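Local coordinates for MutT/NUDIX family protein (Bacillus thuringiensis str. Al Hakam, PDB 3ID9), which probably hydrolyses a nucleoside diphosphate linked to another group, as other MutT/Nudix hydrolases do, its exact substrate being unknown, at residues L75-V85 with H97-E106; M22-L30 with L50-L61. All coordinates share one frame; numbering follows the deposited sequence.

Contact 1: L75-V85 with H97-E106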
loop_
_atom_site.group_PDB
_atom_site.type_symbol
_atom_site.label_atom_id
_atom_site.label_comp_id
_atom_site.label_asym_id
_atom_site.label_seq_id
_atom_site.Cartn_x
_atom_site.Cartn_y
_atom_site.Cartn_z
ATOM N N LEU B 75 14.790 -18.431 -0.424
ATOM C CA LEU B 75 14.824 -17.913 0.948
ATOM C C LEU B 75 13.448 -17.827 1.605
ATOM O O LEU B 75 12.429 -17.723 0.928
ATOM C CB LEU B 75 15.424 -16.505 0.975
ATOM C CG LEU B 75 16.859 -16.252 0.532
ATOM C CD1 LEU B 75 17.152 -14.759 0.646
ATOM C CD2 LEU B 75 17.819 -17.056 1.407
ATOM N N GLU B 76 13.431 -17.871 2.934
ATOM C CA GLU B 76 12.189 -17.734 3.689
ATOM C C GLU B 76 12.179 -16.295 4.189
ATOM O O GLU B 76 13.134 -15.839 4.817
ATOM C CB GLU B 76 12.150 -18.700 4.876
ATOM C CG GLU B 76 11.821 -20.130 4.488
ATOM C CD GLU B 76 10.493 -20.237 3.752
ATOM O OE1 GLU B 76 9.463 -19.782 4.300
ATOM O OE2 GLU B 76 10.476 -20.776 2.625
ATOM N N VAL B 77 11.107 -15.571 3.903
ATOM C CA VAL B 77 11.039 -14.178 4.317
ATOM C C VAL B 77 9.727 -13.783 4.963
ATOM O O VAL B 77 8.742 -14.519 4.916
ATOM C CB VAL B 77 11.251 -13.244 3.108
ATOM C CG1 VAL B 77 12.567 -13.576 2.414
ATOM C CG2 VAL B 77 10.080 -13.383 2.132
ATOM N N LYS B 78 9.732 -12.608 5.578
ATOM C CA LYS B 78 8.531 -12.059 6.177
ATOM C C LYS B 78 8.508 -10.581 5.806
ATOM O O LYS B 78 9.557 -9.961 5.598
ATOM C CB LYS B 78 8.524 -12.238 7.696
ATOM C CG LYS B 78 9.377 -11.264 8.469
ATOM C CD LYS B 78 9.254 -11.545 9.967
ATOM C CE LYS B 78 10.185 -10.658 10.788
ATOM N NZ LYS B 78 10.105 -10.966 12.244
ATOM N N ILE B 79 7.309 -10.027 5.694
ATOM C CA ILE B 79 7.146 -8.630 5.342
ATOM C C ILE B 79 7.423 -7.694 6.518
ATOM O O ILE B 79 7.001 -7.953 7.639
ATOM C CB ILE B 79 5.716 -8.386 4.803
ATOM C CG1 ILE B 79 5.568 -9.105 3.460
ATOM C CG2 ILE B 79 5.437 -6.890 4.674
ATOM C CD1 ILE B 79 4.286 -8.820 2.742
ATOM N N LYS B 80 8.155 -6.619 6.257
ATOM C CA LYS B 80 8.458 -5.636 7.290
ATOM C C LYS B 80 7.450 -4.515 7.121
ATOM O O LYS B 80 6.719 -4.171 8.044
ATOM C CB LYS B 80 9.867 -5.060 7.117
ATOM C CG LYS B 80 10.993 -5.994 7.509
ATOM C CD LYS B 80 11.758 -5.460 8.717
ATOM C CE LYS B 80 12.543 -4.189 8.386
ATOM N NZ LYS B 80 13.644 -4.437 7.410
ATOM N N LYS B 81 7.421 -3.947 5.923
ATOM C CA LYS B 81 6.506 -2.866 5.622
ATOM C C LYS B 81 6.267 -2.662 4.136
ATOM O O LYS B 81 7.051 -3.094 3.290
ATOM C CB LYS B 81 7.004 -1.555 6.236
ATOM C CG LYS B 81 6.490 -1.298 7.639
ATOM C CD LYS B 81 6.878 0.088 8.110
ATOM C CE LYS B 81 6.162 0.454 9.403
ATOM N NZ LYS B 81 6.255 1.926 9.681
ATOM N N LEU B 82 5.153 -2.005 3.842
ATOM C CA LEU B 82 4.754 -1.682 2.488
ATOM C C LEU B 82 5.621 -0.466 2.171
ATOM O O LEU B 82 5.545 0.556 2.853
ATOM C CB LEU B 82 3.278 -1.303 2.489
ATOM C CG LEU B 82 2.430 -1.328 1.227
ATOM C CD1 LEU B 82 3.272 -0.847 0.065
ATOM C CD2 LEU B 82 1.904 -2.730 0.989
ATOM N N LEU B 83 6.458 -0.565 1.153
ATOM C CA LEU B 83 7.324 0.551 0.831
ATOM C C LEU B 83 6.770 1.511 -0.209
ATOM O O LEU B 83 6.862 2.734 -0.061
ATOM C CB LEU B 83 8.681 0.039 0.335
ATOM C CG LEU B 83 9.601 1.152 -0.179
ATOM C CD1 LEU B 83 10.085 1.981 1.005
ATOM C CD2 LEU B 83 10.782 0.559 -0.934
ATOM N N TYR B 84 6.187 0.957 -1.260
ATOM C CA TYR B 84 5.722 1.789 -2.340
ATOM C C TYR B 84 4.588 1.128 -3.100
ATOM O O TYR B 84 4.622 -0.073 -3.375
ATOM C CB TYR B 84 6.908 2.042 -3.274
ATOM C CG TYR B 84 6.685 3.044 -4.368
ATOM C CD1 TYR B 84 6.782 4.412 -4.120
ATOM C CD2 TYR B 84 6.418 2.626 -5.669
ATOM C CE1 TYR B 84 6.624 5.344 -5.147
ATOM C CE2 TYR B 84 6.258 3.544 -6.702
ATOM C CZ TYR B 84 6.366 4.900 -6.436
ATOM O OH TYR B 84 6.234 5.803 -7.471
ATOM N N VAL B 85 3.580 1.926 -3.430
ATOM C CA VAL B 85 2.434 1.445 -4.174
ATOM C C VAL B 85 2.322 2.322 -5.409
ATOM O O VAL B 85 2.298 3.551 -5.324
ATOM C CB VAL B 85 1.130 1.520 -3.336
ATOM C CG1 VAL B 85 -0.061 1.156 -4.202
ATOM C CG2 VAL B 85 1.217 0.559 -2.153
ATOM N N HIS B 97 1.022 -2.043 -8.503
ATOM C CA HIS B 97 2.344 -2.588 -8.205
ATOM C C HIS B 97 2.780 -2.273 -6.770
ATOM O O HIS B 97 3.015 -1.115 -6.428
ATOM C CB HIS B 97 3.371 -2.020 -9.194
ATOM C CG HIS B 97 4.730 -2.641 -9.081
ATOM N ND1 HIS B 97 5.847 -2.111 -9.695
ATOM C CD2 HIS B 97 5.151 -3.757 -8.434
ATOM C CE1 HIS B 97 6.895 -2.870 -9.430
ATOM N NE2 HIS B 97 6.499 -3.877 -8.667
ATOM N N ILE B 98 2.893 -3.304 -5.938
ATOM C CA ILE B 98 3.309 -3.122 -4.549
ATOM C C ILE B 98 4.752 -3.586 -4.286
ATOM O O ILE B 98 5.145 -4.680 -4.691
ATOM C CB ILE B 98 2.383 -3.897 -3.560
ATOM C CG1 ILE B 98 0.958 -3.338 -3.586
ATOM C CG2 ILE B 98 2.925 -3.779 -2.147
ATOM C CD1 ILE B 98 0.097 -3.891 -4.684
ATOM N N THR B 99 5.525 -2.747 -3.598
ATOM C CA THR B 99 6.907 -3.063 -3.249
ATOM C C THR B 99 7.031 -3.255 -1.741
ATOM O O THR B 99 6.686 -2.361 -0.963
ATOM C CB THR B 99 7.882 -1.940 -3.681
ATOM O OG1 THR B 99 8.041 -1.962 -5.103
ATOM C CG2 THR B 99 9.247 -2.134 -3.033
ATOM N N PHE B 100 7.536 -4.419 -1.334
ATOM C CA PHE B 100 7.697 -4.744 0.086
ATOM C C PHE B 100 9.138 -4.740 0.588
ATOM O O PHE B 100 10.034 -5.232 -0.092
ATOM C CB PHE B 100 7.150 -6.144 0.388
ATOM C CG PHE B 100 5.661 -6.254 0.354
ATOM C CD1 PHE B 100 5.038 -7.076 -0.578
ATOM C CD2 PHE B 100 4.878 -5.570 1.282
ATOM C CE1 PHE B 100 3.658 -7.223 -0.583
ATOM C CE2 PHE B 100 3.496 -5.706 1.289
ATOM C CZ PHE B 100 2.881 -6.531 0.356
ATOM N N LEU B 101 9.354 -4.191 1.779
ATOM C CA LEU B 101 10.671 -4.243 2.400
ATOM C C LEU B 101 10.603 -5.594 3.096
ATOM O O LEU B 101 9.746 -5.808 3.954
ATOM C CB LEU B 101 10.858 -3.143 3.444
ATOM C CG LEU B 101 11.251 -1.781 2.874
ATOM C CD1 LEU B 101 11.396 -0.769 4.007
ATOM C CD2 LEU B 101 12.554 -1.923 2.107
ATOM N N LEU B 102 11.482 -6.510 2.706
ATOM C CA LEU B 102 11.492 -7.848 3.274
ATOM C C LEU B 102 12.594 -8.070 4.298
ATOM O O LEU B 102 13.578 -7.332 4.346
ATOM C CB LEU B 102 11.636 -8.877 2.155
ATOM C CG LEU B 102 10.509 -8.892 1.127
ATOM C CD1 LEU B 102 10.871 -9.807 -0.044
ATOM C CD2 LEU B 102 9.227 -9.357 1.805
ATOM N N GLU B 103 12.405 -9.097 5.117
ATOM C CA GLU B 103 13.375 -9.484 6.132
ATOM C C GLU B 103 13.490 -11.011 6.123
ATOM O O GLU B 103 12.487 -11.720 6.003
ATOM C CB GLU B 103 12.917 -8.997 7.501
ATOM C CG GLU B 103 13.846 -9.342 8.637
ATOM C CD GLU B 103 13.486 -8.595 9.907
ATOM O OE1 GLU B 103 13.673 -7.355 9.938
ATOM O OE2 GLU B 103 13.012 -9.245 10.868
ATOM N N ARG B 104 14.716 -11.517 6.231
ATOM C CA ARG B 104 14.947 -12.962 6.237
ATOM C C ARG B 104 14.533 -13.591 7.564
ATOM O O ARG B 104 14.682 -12.981 8.623
ATOM C CB ARG B 104 16.429 -13.270 5.996
ATOM C CG ARG B 104 16.714 -13.997 4.693
ATOM C CD ARG B 104 17.993 -14.815 4.776
ATOM N NE ARG B 104 19.126 -14.011 5.212
ATOM C CZ ARG B 104 20.307 -14.509 5.567
ATOM N NH1 ARG B 104 20.513 -15.822 5.536
ATOM N NH2 ARG B 104 21.280 -13.693 5.959
ATOM N N ILE B 105 14.009 -14.811 7.502
ATOM C CA ILE B 105 13.609 -15.532 8.707
ATOM C C ILE B 105 14.089 -16.979 8.603
ATOM O O ILE B 105 15.111 -17.254 7.972
ATOM C CB ILE B 105 12.075 -15.520 8.906
ATOM C CG1 ILE B 105 11.381 -16.144 7.696
ATOM C CG2 ILE B 105 11.593 -14.097 9.129
ATOM C CD1 ILE B 105 9.879 -16.275 7.852
ATOM N N GLU B 106 13.349 -17.897 9.222
ATOM C CA GLU B 106 13.695 -19.318 9.197
ATOM C C GLU B 106 12.590 -20.135 8.532
ATOM O O GLU B 106 12.268 -21.240 8.970
ATOM C CB GLU B 106 13.933 -19.835 10.623
ATOM C CG GLU B 106 15.075 -19.141 11.356
ATOM C CD GLU B 106 16.355 -19.128 10.541
ATOM O OE1 GLU B 106 16.803 -20.220 10.125
ATOM O OE2 GLU B 106 16.911 -18.027 10.315
HETATM O O HOH W 1 15.412 -18.409 4.818
HETATM O O HOH W 2 5.764 -0.462 -6.150
#
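Val-77 to Val-85 and His-97 to Arg-104 run antiparallel, their axes 4.6 Å apart at closest approach, as the two arms of a beta hairpin in the mixed sheet of the Nudix fold. Two classic beta bulges interrupt the register: Lys-80 and Lys-81 both face Leu-101, and Leu-83 and Tyr-84 both face Thr-99. At the second, Leu-83 N reaches Thr-99 O at 2.8 Å, while Tyr-84 N makes a weak bond to the same oxygen. On the face carrying Ile-79, Leu-82 and Phe-100, CD1 of Ile-79 sits over the centre of the Phe-100 ring, 3.4 Å from the centroid and 7° off its normal, a CH-pi contact. Ile-98 CG2 approaches the opposite ring face near the rim and meets Leu-82 CD2 at 3.5 Å. Leu-61 and Met-65 of helix 61-72 pack on this face, and Tyr-155 of the second subunit meets Phe-100 edge-to-face. At the open end of the hairpin, the face carrying Lys-78 and Glu-103 is polar. With CG opposite its backbone N (chi1 180°), Glu-103 extends its carboxylate between two lysines: OE2 makes a long salt bridge to Lys-78 NZ at 3.6 Å, and OE1 another to Lys-80 NZ at 3.9 Å. Near Thr-99, a water donates to Tyr-84 O and to His-97 O, the latter at 2.8 Å, and also hydrogen-bonds Thr-99 OG1.

Contact 2: M22-L30 with L50-L61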
loop_
_atom_site.group_PDB
_atom_site.type_symbol
_atom_site.label_atom_id
_atom_site.label_comp_id
_atom_site.label_asym_id
_atom_site.label_seq_id
_atom_site.Cartn_x
_atom_site.Cartn_y
_atom_site.Cartn_z
HETATM N N MSE B 22 -8.089 -6.366 -13.229
HETATM C CA MSE B 22 -6.881 -5.964 -12.442
HETATM C C MSE B 22 -5.756 -6.991 -12.364
HETATM O O MSE B 22 -5.989 -8.189 -12.193
HETATM C CB MSE B 22 -7.269 -5.602 -11.011
HETATM C CG MSE B 22 -7.618 -4.154 -10.802
HETATM SE SE MSE B 22 -6.671 -3.453 -9.270
HETATM C CE MSE B 22 -5.486 -2.222 -10.186
ATOM N N GLN B 23 -4.529 -6.497 -12.483
ATOM C CA GLN B 23 -3.339 -7.329 -12.380
ATOM C C GLN B 23 -2.498 -6.726 -11.267
ATOM O O GLN B 23 -2.168 -5.542 -11.305
ATOM C CB GLN B 23 -2.542 -7.321 -13.682
ATOM C CG GLN B 23 -1.189 -8.010 -13.552
ATOM C CD GLN B 23 -0.372 -7.980 -14.838
ATOM O OE1 GLN B 23 -0.051 -6.909 -15.369
ATOM N NE2 GLN B 23 -0.029 -9.163 -15.344
ATOM N N VAL B 24 -2.168 -7.535 -10.269
ATOM C CA VAL B 24 -1.371 -7.053 -9.151
ATOM C C VAL B 24 0.024 -7.668 -9.121
ATOM O O VAL B 24 0.189 -8.882 -9.249
ATOM C CB VAL B 24 -2.064 -7.346 -7.814
ATOM C CG1 VAL B 24 -1.321 -6.655 -6.685
ATOM C CG2 VAL B 24 -3.510 -6.886 -7.868
ATOM N N ARG B 25 1.027 -6.816 -8.951
ATOM C CA ARG B 25 2.413 -7.259 -8.896
ATOM C C ARG B 25 3.117 -6.826 -7.630
ATOM O O ARG B 25 2.989 -5.679 -7.194
ATOM C CB ARG B 25 3.184 -6.738 -10.110
ATOM C CG ARG B 25 2.841 -7.498 -11.365
ATOM C CD ARG B 25 3.496 -6.957 -12.618
ATOM N NE ARG B 25 3.203 -7.878 -13.708
ATOM C CZ ARG B 25 3.757 -9.083 -13.825
ATOM N NH1 ARG B 25 4.645 -9.499 -12.926
ATOM N NH2 ARG B 25 3.390 -9.887 -14.816
ATOM N N VAL B 26 3.851 -7.763 -7.041
ATOM C CA VAL B 26 4.612 -7.503 -5.828
ATOM C C VAL B 26 6.096 -7.551 -6.154
ATOM O O VAL B 26 6.521 -8.280 -7.045
ATOM C CB VAL B 26 4.318 -8.551 -4.731
ATOM C CG1 VAL B 26 2.914 -8.366 -4.209
ATOM C CG2 VAL B 26 4.489 -9.960 -5.290
ATOM N N THR B 27 6.877 -6.758 -5.433
ATOM C CA THR B 27 8.321 -6.713 -5.631
ATOM C C THR B 27 8.950 -6.744 -4.257
ATOM O O THR B 27 8.463 -6.088 -3.333
ATOM C CB THR B 27 8.755 -5.426 -6.367
ATOM O OG1 THR B 27 8.383 -5.525 -7.743
ATOM C CG2 THR B 27 10.258 -5.216 -6.257
ATOM N N GLY B 28 10.026 -7.515 -4.124
ATOM C CA GLY B 28 10.685 -7.619 -2.843
ATOM C C GLY B 28 12.004 -6.879 -2.766
ATOM O O GLY B 28 12.791 -6.874 -3.711
ATOM N N ILE B 29 12.236 -6.239 -1.629
ATOM C CA ILE B 29 13.467 -5.519 -1.399
ATOM C C ILE B 29 14.024 -5.992 -0.063
ATOM O O ILE B 29 13.592 -5.554 1.011
ATOM C CB ILE B 29 13.235 -3.996 -1.410
ATOM C CG1 ILE B 29 12.932 -3.565 -2.849
ATOM C CG2 ILE B 29 14.452 -3.269 -0.873
ATOM C CD1 ILE B 29 12.879 -2.084 -3.074
ATOM N N LEU B 30 14.971 -6.925 -0.157
ATOM C CA LEU B 30 15.615 -7.517 1.003
ATOM C C LEU B 30 17.005 -6.916 1.113
ATOM O O LEU B 30 17.896 -7.219 0.313
ATOM C CB LEU B 30 15.685 -9.040 0.831
ATOM C CG LEU B 30 15.964 -9.914 2.062
ATOM C CD1 LEU B 30 15.950 -11.380 1.641
ATOM C CD2 LEU B 30 17.311 -9.557 2.685
ATOM N N LEU B 50 15.120 -6.860 -9.385
ATOM C CA LEU B 50 14.486 -7.178 -8.118
ATOM C C LEU B 50 13.560 -8.385 -8.231
ATOM O O LEU B 50 12.955 -8.633 -9.270
ATOM C CB LEU B 50 13.709 -5.970 -7.615
ATOM C CG LEU B 50 14.560 -4.757 -7.252
ATOM C CD1 LEU B 50 13.673 -3.518 -7.138
ATOM C CD2 LEU B 50 15.293 -5.033 -5.940
ATOM N N PRO B 51 13.466 -9.174 -7.160
ATOM C CA PRO B 51 12.591 -10.347 -7.191
ATOM C C PRO B 51 11.136 -9.906 -7.061
ATOM O O PRO B 51 10.833 -8.970 -6.329
ATOM C CB PRO B 51 13.068 -11.158 -5.991
ATOM C CG PRO B 51 13.502 -10.075 -5.021
ATOM C CD PRO B 51 14.261 -9.133 -5.920
ATOM N N GLY B 52 10.245 -10.576 -7.782
ATOM C CA GLY B 52 8.838 -10.241 -7.726
ATOM C C GLY B 52 8.044 -11.004 -8.764
ATOM O O GLY B 52 8.582 -11.860 -9.457
ATOM N N GLY B 53 6.758 -10.698 -8.869
ATOM C CA GLY B 53 5.923 -11.371 -9.837
ATOM C C GLY B 53 4.444 -11.078 -9.662
ATOM O O GLY B 53 4.032 -10.297 -8.801
ATOM N N ARG B 54 3.645 -11.733 -10.491
ATOM C CA ARG B 54 2.201 -11.573 -10.474
ATOM C C ARG B 54 1.558 -12.226 -9.251
ATOM O O ARG B 54 1.935 -13.322 -8.838
ATOM C CB ARG B 54 1.605 -12.199 -11.736
ATOM C CG ARG B 54 0.727 -11.277 -12.556
ATOM C CD ARG B 54 -0.568 -11.977 -12.946
ATOM N NE ARG B 54 -0.349 -13.393 -13.228
ATOM C CZ ARG B 54 -1.278 -14.335 -13.074
ATOM N NH1 ARG B 54 -2.492 -14.007 -12.644
ATOM N NH2 ARG B 54 -0.988 -15.609 -13.327
ATOM N N VAL B 55 0.589 -11.538 -8.666
ATOM C CA VAL B 55 -0.137 -12.087 -7.534
ATOM C C VAL B 55 -1.191 -12.995 -8.179
ATOM O O VAL B 55 -2.035 -12.526 -8.935
ATOM C CB VAL B 55 -0.806 -10.967 -6.719
ATOM C CG1 VAL B 55 -1.691 -11.556 -5.624
ATOM C CG2 VAL B 55 0.269 -10.078 -6.114
ATOM N N GLU B 56 -1.114 -14.293 -7.910
ATOM C CA GLU B 56 -2.051 -15.247 -8.497
ATOM C C GLU B 56 -3.413 -15.274 -7.803
ATOM O O GLU B 56 -3.521 -15.076 -6.589
ATOM C CB GLU B 56 -1.429 -16.646 -8.509
ATOM C CG GLU B 56 -0.054 -16.666 -9.157
ATOM C CD GLU B 56 0.545 -18.057 -9.272
ATOM O OE1 GLU B 56 0.479 -18.827 -8.287
ATOM O OE2 GLU B 56 1.097 -18.372 -10.351
ATOM N N ASN B 57 -4.449 -15.525 -8.591
ATOM C CA ASN B 57 -5.817 -15.555 -8.087
ATOM C C ASN B 57 -5.988 -16.289 -6.758
ATOM O O ASN B 57 -5.586 -17.446 -6.607
ATOM C CB ASN B 57 -6.744 -16.157 -9.146
ATOM C CG ASN B 57 -8.207 -16.031 -8.774
ATOM O OD1 ASN B 57 -8.705 -16.755 -7.907
ATOM N ND2 ASN B 57 -8.904 -15.097 -9.423
ATOM N N GLY B 58 -6.581 -15.595 -5.791
ATOM C CA GLY B 58 -6.805 -16.184 -4.485
ATOM C C GLY B 58 -5.680 -15.986 -3.486
ATOM O O GLY B 58 -5.813 -16.350 -2.314
ATOM N N GLU B 59 -4.565 -15.415 -3.931
ATOM C CA GLU B 59 -3.444 -15.194 -3.025
ATOM C C GLU B 59 -3.509 -13.807 -2.420
ATOM O O GLU B 59 -4.034 -12.883 -3.029
ATOM C CB GLU B 59 -2.103 -15.301 -3.755
ATOM C CG GLU B 59 -1.747 -16.640 -4.354
ATOM C CD GLU B 59 -0.353 -16.613 -4.964
ATOM O OE1 GLU B 59 -0.093 -15.719 -5.798
ATOM O OE2 GLU B 59 0.483 -17.474 -4.612
ATOM N N THR B 60 -2.983 -13.671 -1.211
ATOM C CA THR B 60 -2.911 -12.370 -0.578
ATOM C C THR B 60 -1.587 -11.818 -1.103
ATOM O O THR B 60 -0.732 -12.591 -1.554
ATOM C CB THR B 60 -2.812 -12.473 0.948
ATOM O OG1 THR B 60 -1.680 -13.274 1.300
ATOM C CG2 THR B 60 -4.074 -13.083 1.521
ATOM N N LEU B 61 -1.406 -10.503 -1.061
ATOM C CA LEU B 61 -0.155 -9.929 -1.538
ATOM C C LEU B 61 1.001 -10.654 -0.853
ATOM O O LEU B 61 2.019 -10.945 -1.474
ATOM C CB LEU B 61 -0.073 -8.437 -1.209
ATOM C CG LEU B 61 -1.157 -7.538 -1.790
ATOM C CD1 LEU B 61 -0.851 -6.102 -1.415
ATOM C CD2 LEU B 61 -1.227 -7.699 -3.292
HETATM O O HOH W 3 -2.948 -10.339 -10.373
HETATM O O HOH W 4 9.666 -7.905 -9.742
#
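Val-24 O accepts a nearly straight hydrogen bond from Val-55 N at 2.7 Å, with an angle of 165° at the hydrogen. Next to it, a water accepts from Val-24 N and donates to Val-55 O. Farther along, Val-26 and Gly-53 exchange a pair of backbone bonds, Val-26 N to Gly-53 O at 3.1 Å and Gly-53 N to Val-26 O at 3.0 Å; Gly-28 N then reaches Pro-51 O at 2.8 Å. Between these bonds Gly-52 and Thr-27 form a non-hydrogen-bonded pair, CA to CA 4.1 Å. Gly-53 opens the Nudix box, the family's loop-helix-loop signature, whose first loop brings Leu-61 at the start of helix 61-72 back against the face carrying Val-26. There Val-24 CG1, its branch opposite the backbone N (chi1 -172°), touches Leu-61 CD2 at 3.6 Å and also Val-55 CG2. Val-26 CG1 comes at about a right angle to the same Val-55 methyl. Across the sheet, Arg-54 CG lies over the rim of one face of the Arg-25 guanidinium, whose plane is turned 68° from that of Arg-54, and the same CG also touches Gln-23 NE2 at 3.6 Å.

Contact 2 closes before contact 1 opens along the chain, and their centres lie 11 Å apart in one mixed sheet. Strand 23-32 runs parallel to strand 95-104, so the two pairings share a seam: Ile-98 N lies 2.7 Å from Arg-25 O, and His-97 NE2 lies 2.7 Å from Thr-27 OG1, both probable hydrogen bonds. Strands 48-54 and 77-88 flank them in the order 48-54, 23-32, 95-104, 77-88, with helix 61-72 joining the outer two in sequence and packing on both contacts. This sets the Nudix box helix against the sheet, consistent with the usual Nudix catalytic arrangement. Both contacts also touch the second subunit, and Tyr-155 of that subunit reaches both Leu-61 and Phe-100.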